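Local atomic coordinates of Mlr3007 protein (PDB entry 3QQM), a protein that probably transfers amino groups between leucine, isoleucine or valine and 2-oxoglutarate, as a pyridoxal-phosphate-dependent aminotransferase of class IV. Residues 22-26 with 27-31; 179-182 with 183-187; 125-128 with 129-133; 193-197 with 198-202. One frame throughout, in Å; residues are numbered along the deposited sequence.

Interaction 1: residues 22-26 with 27-31; sequences MRWQP and GTSFL
With CG set anti to its carbonyl carbon (chi1 -54°), F30 places its ring between M22 and W24, while W24, whose CG lies opposite its own backbone N, brings the edge of the indole to the same phenyl. The setting is a beta hairpin, strand 17-25 turning at P26 and G27 into the short strand 29-30. The ring of F30 is sandwiched: the selenomethionine methyl M22 CE sits over one face, 3.6 Å from the F30 ring centroid in a CH-pi contact, and W24 CD1 approaches the other in a T-shaped pair with planes at 74°. Were F30 an alanine, the space between M22 and W24 would probably be left as a gap and the indole edge without a face to meet, next to L60 and L64 of helix 53-64. On the other side of the hairpin L31 CD2 lies over the guanidinium of R23, whose NE is held by the carbonyl of L212. G27 takes a positive phi at the turn. The straightest backbone bond runs from L31 N to R23 O (2.8 Å, 173°), and a water joins R23 N to L31 O at 2.9 Å from each atom.

Interaction 2: residues 179-182 with 183-187; sequences VLRA and ELLDE
R181 and L185 meet one turn apart on helix 179-186, their side chains crossing at a slant. R181 is extended from CG to NE, with CG pointing opposite the backbone N (chi1 177°), and then turns its guanidinium about the last bond (chi4 -85°) to present a face to the leucine. L185 CD1 rests over that face toward its rim, 3.5 Å from R181 NH1, and also touches the aliphatic R181 CG. The next pair round the helix, L180 and L184, also crosses at a slant, but more loosely: L180 CG comes to 4.1 Å from L184 CD1, and L184 CG lies against the carbonyl oxygen L180 O.

The backbone beneath is regular alpha helix. L184 N donates to L180 O at 2.9 Å, almost in line with the carbonyl, and D186 N reaches A182 O at 3.0 Å. This helix connects strands 166-169 and 190-193 in a beta-alpha-beta unit. At its start, V179 N gives a hydrogen bond to the phosphate of the pyridoxal-lysine at position 118, and L180 N adds a weak one, a placement in which the helix N-terminus would probably also stabilise the phosphate charge.

R181, E183 and D186 make salt bridges to E192, R32 and R35, and R181 also bonds to the carbonyl of P169. For R181 this implies two kinds of contact at once: NH2 is paired with E192 while the methyl L185 CD1 covers a face, so the buried guanidinium is probably kept ionised.

Interaction 3: residues 125-128 with 129-133; sequences YTHA and RSEYL. With EDO (1,2-ethanediol), chain S; EDO (1,2-ethanediol), chain T.
On helix 123-130 R129 N donates to Y125 O at 2.9 Å, an i to i-4 bond, whereas E131 N makes its better bond to A128 O (3.1 Å), i to i-3, and only a weak one to H127 O. S130 folds back on this turn: with chi1 at 75° its OG stands between the backbone N and the carbonyl carbon, and donates to H127 O at 2.7 Å. H127 and E131 lie obliquely, ring and carboxylate planes 61° apart, and H127 ND1 stays 4.0 Å from E131 OE2; both atoms instead bond to the hydroxyl of T106. R129 bends at chi2 and chi3, which carries the guanidinium toward the chain that follows, where R129 NH2 donates to Y132 O at 2.9 Å, close to the guanidinium plane but well above that of the carbonyl, and also reaches the carbonyl of A137. R129 NH1 meets O2 of one ethanediol, probably from the crystallisation liquor, at 3.0 Å, while a second donates from its O2 to T126 OG1. An alanine in place of R129 is likely to leave the carbonyls of Y132 and A137 without this shared donor. Y125, A128 and R129 of the helix, and Y132 just beyond it, pack on L142 and V140 of strand 139-143, while the Y132 hydroxyl reaches L103 at the end of strand 99-103.

Interaction 4: residues 193-197 with 198-202; sequences AIYSY and DDLKS
Neither tyrosine ring here is stacked squarely: L200 CD2 approaches the Y195 ring obliquely, 3.4 Å from Y195 CE1, and L200 CD1 is also oblique to the Y197 ring, at a looser 4.5 Å from Y197 CD1. L200 of the short helix 197-200, which a capping box between S196 and D199 opens, thus reaches toward both rings. Y195 has its ring between the backbone N and the carbonyl carbon (chi1 50°), which turns it toward L200 and lets its hydroxyl bond to the carbonyl of A167. The hydroxyl of Y197 goes to the carbonyl of V221, at the end of the chain.

In the box each residue caps the other. D199 N donates to S196 OG at 3.2 Å, and S196 N returns a nearly straight bond to D199 OD2, 3.1 Å and 171°, arriving from above the carboxylate plane. The serine hydroxyl thus takes up an N-H that the helix start cannot serve from its own carbonyls. L200 N adds a weak bond to S196 O. The turn lies over strands 156-160 and 214-220, with L200 touching A159 and L220. At the far end D199 O accepts from both S202 N and S202 OG, the latter at 2.7 Å and in the carbonyl plane.

The four contacts follow one another along the chain in the order 1, 3, 2, 4, and none touches another. Interaction 2 is tied to the cofactor directly: its helix start meets the phosphate of the pyridoxal-lysine at position 118. Interaction 1 is its close neighbour, with nearest atoms about 6 Å apart; M22 and V179 both touch H36 of helix 33-47. Interaction 4 lies about 7 Å from both 2 and 3 by nearest atoms, and interaction 3 about 11 Å from 2. Strand 190-193 runs from the helix of interaction 2 to the turn of interaction 4. The centres of interactions 1 and 4 are the farthest apart, about 34 Å.

Interaction 1: residues 22-26 with 27-31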
loop_
_atom_site.group_PDB
_atom_site.type_symbol
_atom_site.label_atom_id
_atom_site.label_comp_id
_atom_site.label_asym_id
_atom_site.label_seq_id
_atom_site.Cartn_x
_atom_site.Cartn_y
_atom_site.Cartn_z
HETATM N N MSE A 22 -5.612 -3.955 6.427
HETATM C CA MSE A 22 -5.305 -5.358 6.510
HETATM C C MSE A 22 -6.471 -6.284 6.161
HETATM O O MSE A 22 -7.647 -5.878 6.185
HETATM C CB MSE A 22 -4.915 -5.660 7.966
HETATM C CG MSE A 22 -3.864 -4.708 8.553
HETATM SE SE MSE A 22 -3.491 -5.019 10.429
HETATM C CE MSE A 22 -5.233 -4.626 11.193
ATOM N N ARG A 23 -6.131 -7.547 5.898
ATOM C CA ARG A 23 -7.124 -8.560 5.633
ATOM C C ARG A 23 -7.190 -9.472 6.829
ATOM O O ARG A 23 -6.199 -10.122 7.180
ATOM C CB ARG A 23 -6.755 -9.413 4.434
ATOM C CG ARG A 23 -7.906 -10.304 3.973
ATOM C CD ARG A 23 -7.461 -11.487 3.112
ATOM N NE ARG A 23 -6.617 -11.107 1.987
ATOM C CZ ARG A 23 -6.048 -11.972 1.141
ATOM N NH1 ARG A 23 -6.259 -13.291 1.268
ATOM N NH2 ARG A 23 -5.261 -11.517 0.165
ATOM N N TRP A 24 -8.333 -9.497 7.486
ATOM C CA TRP A 24 -8.548 -10.405 8.611
ATOM C C TRP A 24 -9.108 -11.697 8.048
ATOM O O TRP A 24 -9.964 -11.666 7.180
ATOM C CB TRP A 24 -9.553 -9.840 9.581
ATOM C CG TRP A 24 -9.799 -10.687 10.793
ATOM C CD1 TRP A 24 -9.144 -10.610 11.983
ATOM C CD2 TRP A 24 -10.800 -11.686 10.957
ATOM N NE1 TRP A 24 -9.687 -11.475 12.878
ATOM C CE2 TRP A 24 -10.698 -12.162 12.277
ATOM C CE3 TRP A 24 -11.788 -12.206 10.131
ATOM C CZ2 TRP A 24 -11.531 -13.158 12.787
ATOM C CZ3 TRP A 24 -12.625 -13.196 10.643
ATOM C CH2 TRP A 24 -12.493 -13.651 11.958
ATOM N N GLN A 25 -8.637 -12.824 8.556
ATOM C CA GLN A 25 -9.107 -14.112 8.097
ATOM C C GLN A 25 -9.494 -14.954 9.297
ATOM O O GLN A 25 -8.831 -14.884 10.330
ATOM C CB GLN A 25 -8.031 -14.825 7.262
ATOM C CG GLN A 25 -7.786 -14.157 5.923
ATOM C CD GLN A 25 -6.725 -14.853 5.075
ATOM O OE1 GLN A 25 -5.617 -15.129 5.536
ATOM N NE2 GLN A 25 -7.058 -15.102 3.814
ATOM N N PRO A 26 -10.583 -15.733 9.168
ATOM C CA PRO A 26 -11.035 -16.612 10.230
ATOM C C PRO A 26 -9.919 -17.518 10.738
ATOM O O PRO A 26 -9.200 -18.123 9.940
ATOM C CB PRO A 26 -12.132 -17.473 9.556
ATOM C CG PRO A 26 -12.598 -16.724 8.405
ATOM C CD PRO A 26 -11.478 -15.758 8.003
ATOM N N GLY A 27 -9.761 -17.578 12.057
ATOM C CA GLY A 27 -8.747 -18.435 12.680
ATOM C C GLY A 27 -7.353 -17.853 12.774
ATOM O O GLY A 27 -6.776 -17.797 13.868
ATOM N N THR A 28 -6.819 -17.403 11.641
ATOM C CA THR A 28 -5.466 -16.845 11.582
ATOM C C THR A 28 -5.384 -15.319 11.774
ATOM O O THR A 28 -4.289 -14.742 11.711
ATOM C CB THR A 28 -4.809 -17.212 10.242
ATOM O OG1 THR A 28 -5.631 -16.744 9.167
ATOM C CG2 THR A 28 -4.650 -18.744 10.136
ATOM N N SER A 29 -6.532 -14.674 11.989
ATOM C CA SER A 29 -6.597 -13.235 12.224
ATOM C C SER A 29 -5.984 -12.397 11.061
ATOM O O SER A 29 -6.041 -12.798 9.906
ATOM C CB SER A 29 -5.928 -12.930 13.572
ATOM O OG SER A 29 -6.071 -11.571 13.943
ATOM N N PHE A 30 -5.364 -11.271 11.370
ATOM C CA PHE A 30 -4.846 -10.388 10.313
ATOM C C PHE A 30 -3.660 -10.944 9.570
ATOM O O PHE A 30 -2.687 -11.345 10.161
ATOM C CB PHE A 30 -4.478 -9.007 10.869
ATOM C CG PHE A 30 -5.582 -8.348 11.612
ATOM C CD1 PHE A 30 -6.615 -7.757 10.943
ATOM C CD2 PHE A 30 -5.608 -8.365 13.000
ATOM C CE1 PHE A 30 -7.644 -7.165 11.633
ATOM C CE2 PHE A 30 -6.634 -7.776 13.701
ATOM C CZ PHE A 30 -7.645 -7.155 13.010
ATOM N N LEU A 31 -3.749 -10.946 8.256
ATOM C CA LEU A 31 -2.656 -11.427 7.446
ATOM C C LEU A 31 -1.486 -10.426 7.621
ATOM O O LEU A 31 -1.698 -9.216 7.630
ATOM C CB LEU A 31 -3.108 -11.534 5.991
ATOM C CG LEU A 31 -2.360 -12.423 5.008
ATOM C CD1 LEU A 31 -2.254 -13.870 5.525
ATOM C CD2 LEU A 31 -3.060 -12.401 3.614
HETATM O O HOH W 1 -3.332 -8.207 5.456
#

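Interaction 2: residues 179-182 with 183-187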
loop_
_atom_site.group_PDB
_atom_site.type_symbol
_atom_site.label_atom_id
_atom_site.label_comp_id
_atom_site.label_asym_id
_atom_site.label_seq_id
_atom_site.Cartn_x
_atom_site.Cartn_y
_atom_site.Cartn_z
ATOM N N VAL A 179 3.917 -3.584 3.201
ATOM C CA VAL A 179 3.978 -4.788 3.994
ATOM C C VAL A 179 4.035 -6.058 3.111
ATOM O O VAL A 179 4.763 -6.974 3.417
ATOM C CB VAL A 179 2.801 -4.804 4.984
ATOM C CG1 VAL A 179 2.480 -6.229 5.491
ATOM C CG2 VAL A 179 3.088 -3.803 6.138
ATOM N N LEU A 180 3.249 -6.131 2.051
ATOM C CA LEU A 180 3.367 -7.276 1.160
ATOM C C LEU A 180 4.783 -7.188 0.580
ATOM O O LEU A 180 5.525 -8.154 0.588
ATOM C CB LEU A 180 2.332 -7.236 0.042
ATOM C CG LEU A 180 2.515 -8.306 -1.044
ATOM C CD1 LEU A 180 2.292 -9.731 -0.477
ATOM C CD2 LEU A 180 1.623 -8.090 -2.261
ATOM N N ARG A 181 5.155 -5.994 0.138
ATOM C CA ARG A 181 6.472 -5.734 -0.449
ATOM C C ARG A 181 7.553 -6.239 0.460
ATOM O O ARG A 181 8.443 -6.947 0.027
ATOM C CB ARG A 181 6.671 -4.241 -0.669
ATOM C CG ARG A 181 8.033 -3.834 -1.215
ATOM C CD ARG A 181 8.115 -2.308 -1.265
ATOM N NE ARG A 181 9.385 -1.808 -1.794
ATOM C CZ ARG A 181 10.479 -1.621 -1.081
ATOM N NH1 ARG A 181 10.497 -1.900 0.223
ATOM N NH2 ARG A 181 11.574 -1.155 -1.681
ATOM N N ALA A 182 7.471 -5.878 1.733
ATOM C CA ALA A 182 8.453 -6.313 2.698
ATOM C C ALA A 182 8.487 -7.841 2.808
ATOM O O ALA A 182 9.552 -8.441 2.919
ATOM C CB ALA A 182 8.143 -5.706 4.057
ATOM N N GLU A 183 7.329 -8.483 2.826
ATOM C CA GLU A 183 7.331 -9.929 2.966
ATOM C C GLU A 183 8.000 -10.598 1.758
ATOM O O GLU A 183 8.736 -11.565 1.920
ATOM C CB GLU A 183 5.919 -10.477 3.147
ATOM C CG GLU A 183 5.856 -11.975 3.584
ATOM C CD GLU A 183 4.423 -12.457 3.806
ATOM O OE1 GLU A 183 3.637 -12.486 2.835
ATOM O OE2 GLU A 183 4.091 -12.858 4.955
ATOM N N LEU A 184 7.718 -10.092 0.563
ATOM C CA LEU A 184 8.279 -10.660 -0.643
ATOM C C LEU A 184 9.788 -10.434 -0.699
ATOM O O LEU A 184 10.518 -11.273 -1.227
ATOM C CB LEU A 184 7.608 -10.078 -1.889
ATOM C CG LEU A 184 6.117 -10.333 -2.106
ATOM C CD1 LEU A 184 5.659 -9.526 -3.308
ATOM C CD2 LEU A 184 5.794 -11.823 -2.289
ATOM N N LEU A 185 10.257 -9.311 -0.154
ATOM C CA LEU A 185 11.682 -9.019 -0.149
ATOM C C LEU A 185 12.384 -9.947 0.805
ATOM O O LEU A 185 13.436 -10.501 0.471
ATOM C CB LEU A 185 11.962 -7.549 0.221
ATOM C CG LEU A 185 11.729 -6.513 -0.894
ATOM C CD1 LEU A 185 11.699 -5.091 -0.360
ATOM C CD2 LEU A 185 12.810 -6.673 -1.982
ATOM N N ASP A 186 11.811 -10.118 1.998
ATOM C CA ASP A 186 12.414 -11.004 3.006
ATOM C C ASP A 186 12.394 -12.494 2.585
ATOM O O ASP A 186 13.225 -13.268 3.026
ATOM C CB ASP A 186 11.731 -10.829 4.379
ATOM C CG ASP A 186 12.020 -9.464 5.021
ATOM O OD1 ASP A 186 12.966 -8.760 4.578
ATOM O OD2 ASP A 186 11.307 -9.113 5.993
ATOM N N GLU A 187 11.440 -12.886 1.746
ATOM C CA GLU A 187 11.368 -14.288 1.286
ATOM C C GLU A 187 12.318 -14.557 0.113
ATOM O O GLU A 187 12.479 -15.697 -0.289
ATOM C CB GLU A 187 9.939 -14.663 0.879
ATOM C CG GLU A 187 8.962 -14.783 2.028
ATOM C CD GLU A 187 7.507 -14.903 1.552
ATOM O OE1 GLU A 187 7.260 -14.669 0.356
ATOM O OE2 GLU A 187 6.609 -15.204 2.379
#

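Interaction 3: residues 125-128 with 129-133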
loop_
_atom_site.group_PDB
_atom_site.type_symbol
_atom_site.label_atom_id
_atom_site.label_comp_id
_atom_site.label_asym_id
_atom_site.label_seq_id
_atom_site.Cartn_x
_atom_site.Cartn_y
_atom_site.Cartn_z
ATOM N N TYR A 125 -1.539 11.034 -4.423
ATOM C CA TYR A 125 -2.160 9.797 -4.892
ATOM C C TYR A 125 -3.603 10.013 -5.314
ATOM O O TYR A 125 -4.044 9.446 -6.305
ATOM C CB TYR A 125 -2.081 8.709 -3.832
ATOM C CG TYR A 125 -0.689 8.454 -3.294
ATOM C CD1 TYR A 125 0.286 7.863 -4.085
ATOM C CD2 TYR A 125 -0.376 8.736 -1.965
ATOM C CE1 TYR A 125 1.549 7.604 -3.593
ATOM C CE2 TYR A 125 0.885 8.462 -1.452
ATOM C CZ TYR A 125 1.849 7.905 -2.273
ATOM O OH TYR A 125 3.087 7.610 -1.761
ATOM N N THR A 126 -4.351 10.788 -4.536
ATOM C CA THR A 126 -5.718 11.118 -4.904
ATOM C C THR A 126 -5.716 11.873 -6.240
ATOM O O THR A 126 -6.575 11.646 -7.074
ATOM C CB THR A 126 -6.411 11.985 -3.827
ATOM O OG1 THR A 126 -6.577 11.226 -2.624
ATOM C CG2 THR A 126 -7.793 12.491 -4.293
ATOM N N HIS A 127 -4.747 12.758 -6.445
ATOM C CA HIS A 127 -4.683 13.509 -7.699
ATOM C C HIS A 127 -4.352 12.568 -8.884
ATOM O O HIS A 127 -4.963 12.676 -9.952
ATOM C CB HIS A 127 -3.674 14.668 -7.614
ATOM C CG HIS A 127 -3.654 15.521 -8.834
ATOM N ND1 HIS A 127 -2.780 15.300 -9.880
ATOM C CD2 HIS A 127 -4.436 16.564 -9.207
ATOM C CE1 HIS A 127 -3.016 16.178 -10.840
ATOM N NE2 HIS A 127 -4.012 16.962 -10.455
ATOM N N ALA A 128 -3.423 11.634 -8.664
ATOM C CA ALA A 128 -3.024 10.682 -9.693
ATOM C C ALA A 128 -4.212 9.836 -10.069
ATOM O O ALA A 128 -4.499 9.657 -11.241
ATOM C CB ALA A 128 -1.848 9.794 -9.225
ATOM N N ARG A 129 -4.924 9.347 -9.061
ATOM C CA ARG A 129 -6.113 8.525 -9.275
ATOM C C ARG A 129 -7.195 9.289 -10.071
ATOM O O ARG A 129 -7.840 8.720 -10.948
ATOM C CB ARG A 129 -6.652 8.079 -7.922
ATOM C CG ARG A 129 -7.913 7.165 -7.902
ATOM C CD ARG A 129 -7.732 5.837 -8.648
ATOM N NE ARG A 129 -8.005 5.939 -10.070
ATOM C CZ ARG A 129 -8.132 4.895 -10.892
ATOM N NH1 ARG A 129 -7.964 3.655 -10.456
ATOM N NH2 ARG A 129 -8.421 5.098 -12.172
ATOM N N SER A 130 -7.339 10.585 -9.820
ATOM C CA SER A 130 -8.350 11.367 -10.514
ATOM C C SER A 130 -8.025 11.609 -12.009
ATOM O O SER A 130 -8.877 12.038 -12.758
ATOM C CB SER A 130 -8.563 12.713 -9.810
ATOM O OG SER A 130 -7.486 13.592 -10.091
ATOM N N GLU A 131 -6.801 11.328 -12.432
ATOM C CA GLU A 131 -6.423 11.514 -13.820
ATOM C C GLU A 131 -7.079 10.522 -14.776
ATOM O O GLU A 131 -7.174 10.806 -15.960
ATOM C CB GLU A 131 -4.913 11.364 -14.005
ATOM C CG GLU A 131 -4.088 12.360 -13.233
ATOM C CD GLU A 131 -2.604 12.260 -13.556
ATOM O OE1 GLU A 131 -2.273 11.928 -14.715
ATOM O OE2 GLU A 131 -1.774 12.545 -12.664
ATOM N N TYR A 132 -7.481 9.357 -14.261
ATOM C CA TYR A 132 -8.070 8.316 -15.073
ATOM C C TYR A 132 -9.349 7.730 -14.495
ATOM O O TYR A 132 -9.483 7.597 -13.281
ATOM C CB TYR A 132 -7.077 7.166 -15.213
ATOM C CG TYR A 132 -5.802 7.522 -15.923
ATOM C CD1 TYR A 132 -5.781 7.670 -17.279
ATOM C CD2 TYR A 132 -4.603 7.648 -15.236
ATOM C CE1 TYR A 132 -4.629 7.989 -17.945
ATOM C CE2 TYR A 132 -3.443 7.966 -15.903
ATOM C CZ TYR A 132 -3.472 8.127 -17.263
ATOM O OH TYR A 132 -2.335 8.437 -17.954
ATOM N N LEU A 133 -10.259 7.329 -15.385
ATOM C CA LEU A 133 -11.509 6.682 -14.998
ATOM C C LEU A 133 -11.209 5.230 -14.667
ATOM O O LEU A 133 -10.209 4.679 -15.143
ATOM C CB LEU A 133 -12.509 6.737 -16.129
ATOM C CG LEU A 133 -13.000 8.129 -16.521
ATOM C CD1 LEU A 133 -13.694 8.124 -17.885
ATOM C CD2 LEU A 133 -13.909 8.687 -15.436
HETATM C C1 EDO S . -7.132 6.808 -3.286
HETATM O O1 EDO S . -6.471 6.261 -4.432
HETATM C C2 EDO S . -6.711 8.258 -3.064
HETATM O O2 EDO S . -6.599 8.569 -1.651
HETATM C C1 EDO T . -8.078 2.470 -6.079
HETATM O O1 EDO T . -9.142 3.381 -6.364
HETATM C C2 EDO T . -7.621 1.797 -7.372
HETATM O O2 EDO T . -6.565 2.526 -7.994
#

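Interaction 4: residues 193-197 with 198-202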
loop_
_atom_site.group_PDB
_atom_site.type_symbol
_atom_site.label_atom_id
_atom_site.label_comp_id
_atom_site.label_asym_id
_atom_site.label_seq_id
_atom_site.Cartn_x
_atom_site.Cartn_y
_atom_site.Cartn_z
ATOM N N ALA A 193 15.056 -2.722 -7.280
ATOM C CA ALA A 193 15.533 -2.351 -8.604
ATOM C C ALA A 193 15.012 -0.973 -8.986
ATOM O O ALA A 193 14.238 -0.395 -8.279
ATOM C CB ALA A 193 15.112 -3.420 -9.650
ATOM N N ILE A 194 15.490 -0.466 -10.111
ATOM C CA ILE A 194 15.112 0.840 -10.619
ATOM C C ILE A 194 14.700 0.681 -12.078
ATOM O O ILE A 194 15.392 0.040 -12.867
ATOM C CB ILE A 194 16.281 1.809 -10.546
ATOM C CG1 ILE A 194 16.831 1.874 -9.122
ATOM C CG2 ILE A 194 15.859 3.190 -11.001
ATOM C CD1 ILE A 194 18.149 2.697 -9.012
ATOM N N TYR A 195 13.561 1.243 -12.429
ATOM C CA TYR A 195 13.085 1.167 -13.800
ATOM C C TYR A 195 12.017 2.223 -14.097
ATOM O O TYR A 195 11.363 2.732 -13.197
ATOM C CB TYR A 195 12.595 -0.258 -14.140
ATOM C CG TYR A 195 11.619 -0.888 -13.153
ATOM C CD1 TYR A 195 10.293 -0.492 -13.089
ATOM C CD2 TYR A 195 12.003 -1.943 -12.364
ATOM C CE1 TYR A 195 9.400 -1.108 -12.203
ATOM C CE2 TYR A 195 11.103 -2.587 -11.508
ATOM C CZ TYR A 195 9.824 -2.155 -11.419
ATOM O OH TYR A 195 8.972 -2.789 -10.536
ATOM N N SER A 196 11.881 2.544 -15.373
ATOM C CA SER A 196 10.928 3.522 -15.859
ATOM C C SER A 196 9.690 2.848 -16.397
ATOM O O SER A 196 9.632 1.632 -16.486
ATOM C CB SER A 196 11.541 4.290 -17.020
ATOM O OG SER A 196 11.727 3.419 -18.096
ATOM N N TYR A 197 8.714 3.650 -16.817
ATOM C CA TYR A 197 7.490 3.111 -17.374
ATOM C C TYR A 197 7.813 2.349 -18.620
ATOM O O TYR A 197 7.318 1.245 -18.830
ATOM C CB TYR A 197 6.491 4.213 -17.721
ATOM C CG TYR A 197 5.104 3.680 -17.945
ATOM C CD1 TYR A 197 4.393 3.161 -16.876
ATOM C CD2 TYR A 197 4.474 3.743 -19.193
ATOM C CE1 TYR A 197 3.108 2.671 -17.018
ATOM C CE2 TYR A 197 3.148 3.257 -19.362
ATOM C CZ TYR A 197 2.481 2.725 -18.252
ATOM O OH TYR A 197 1.197 2.209 -18.286
ATOM N N ASP A 198 8.679 2.923 -19.429
ATOM C CA ASP A 198 9.049 2.309 -20.696
ATOM C C ASP A 198 9.741 0.938 -20.508
ATOM O O ASP A 198 9.487 0.018 -21.267
ATOM C CB ASP A 198 9.932 3.257 -21.493
ATOM C CG ASP A 198 10.115 2.798 -22.899
ATOM O OD1 ASP A 198 9.180 2.960 -23.722
ATOM O OD2 ASP A 198 11.207 2.289 -23.180
ATOM N N ASP A 199 10.617 0.819 -19.504
ATOM C CA ASP A 199 11.267 -0.467 -19.191
ATOM C C ASP A 199 10.232 -1.549 -18.888
ATOM O O ASP A 199 10.428 -2.689 -19.239
ATOM C CB ASP A 199 12.179 -0.348 -17.956
ATOM C CG ASP A 199 13.375 0.534 -18.188
ATOM O OD1 ASP A 199 13.821 0.609 -19.360
ATOM O OD2 ASP A 199 13.888 1.117 -17.191
ATOM N N LEU A 200 9.155 -1.183 -18.182
ATOM C CA LEU A 200 8.083 -2.124 -17.842
ATOM C C LEU A 200 7.456 -2.784 -19.048
ATOM O O LEU A 200 6.933 -3.880 -18.946
ATOM C CB LEU A 200 6.982 -1.440 -17.037
ATOM C CG LEU A 200 7.312 -1.137 -15.587
ATOM C CD1 LEU A 200 6.148 -0.469 -14.900
ATOM C CD2 LEU A 200 7.691 -2.425 -14.854
ATOM N N LYS A 201 7.475 -2.105 -20.186
ATOM C CA LYS A 201 6.915 -2.676 -21.393
ATOM C C LYS A 201 7.660 -3.964 -21.757
ATOM O O LYS A 201 7.144 -4.776 -22.513
ATOM C CB LYS A 201 6.989 -1.678 -22.563
ATOM C CG LYS A 201 5.991 -0.481 -22.514
ATOM C CD LYS A 201 4.531 -0.984 -22.772
ATOM C CE LYS A 201 3.526 0.129 -23.124
ATOM N NZ LYS A 201 2.229 -0.502 -23.608
ATOM N N SER A 202 8.882 -4.144 -21.244
ATOM C CA SER A 202 9.657 -5.361 -21.562
ATOM C C SER A 202 9.528 -6.437 -20.482
ATOM O O SER A 202 10.222 -7.441 -20.516
ATOM C CB SER A 202 11.136 -5.022 -21.811
ATOM O OG SER A 202 11.786 -4.633 -20.617
#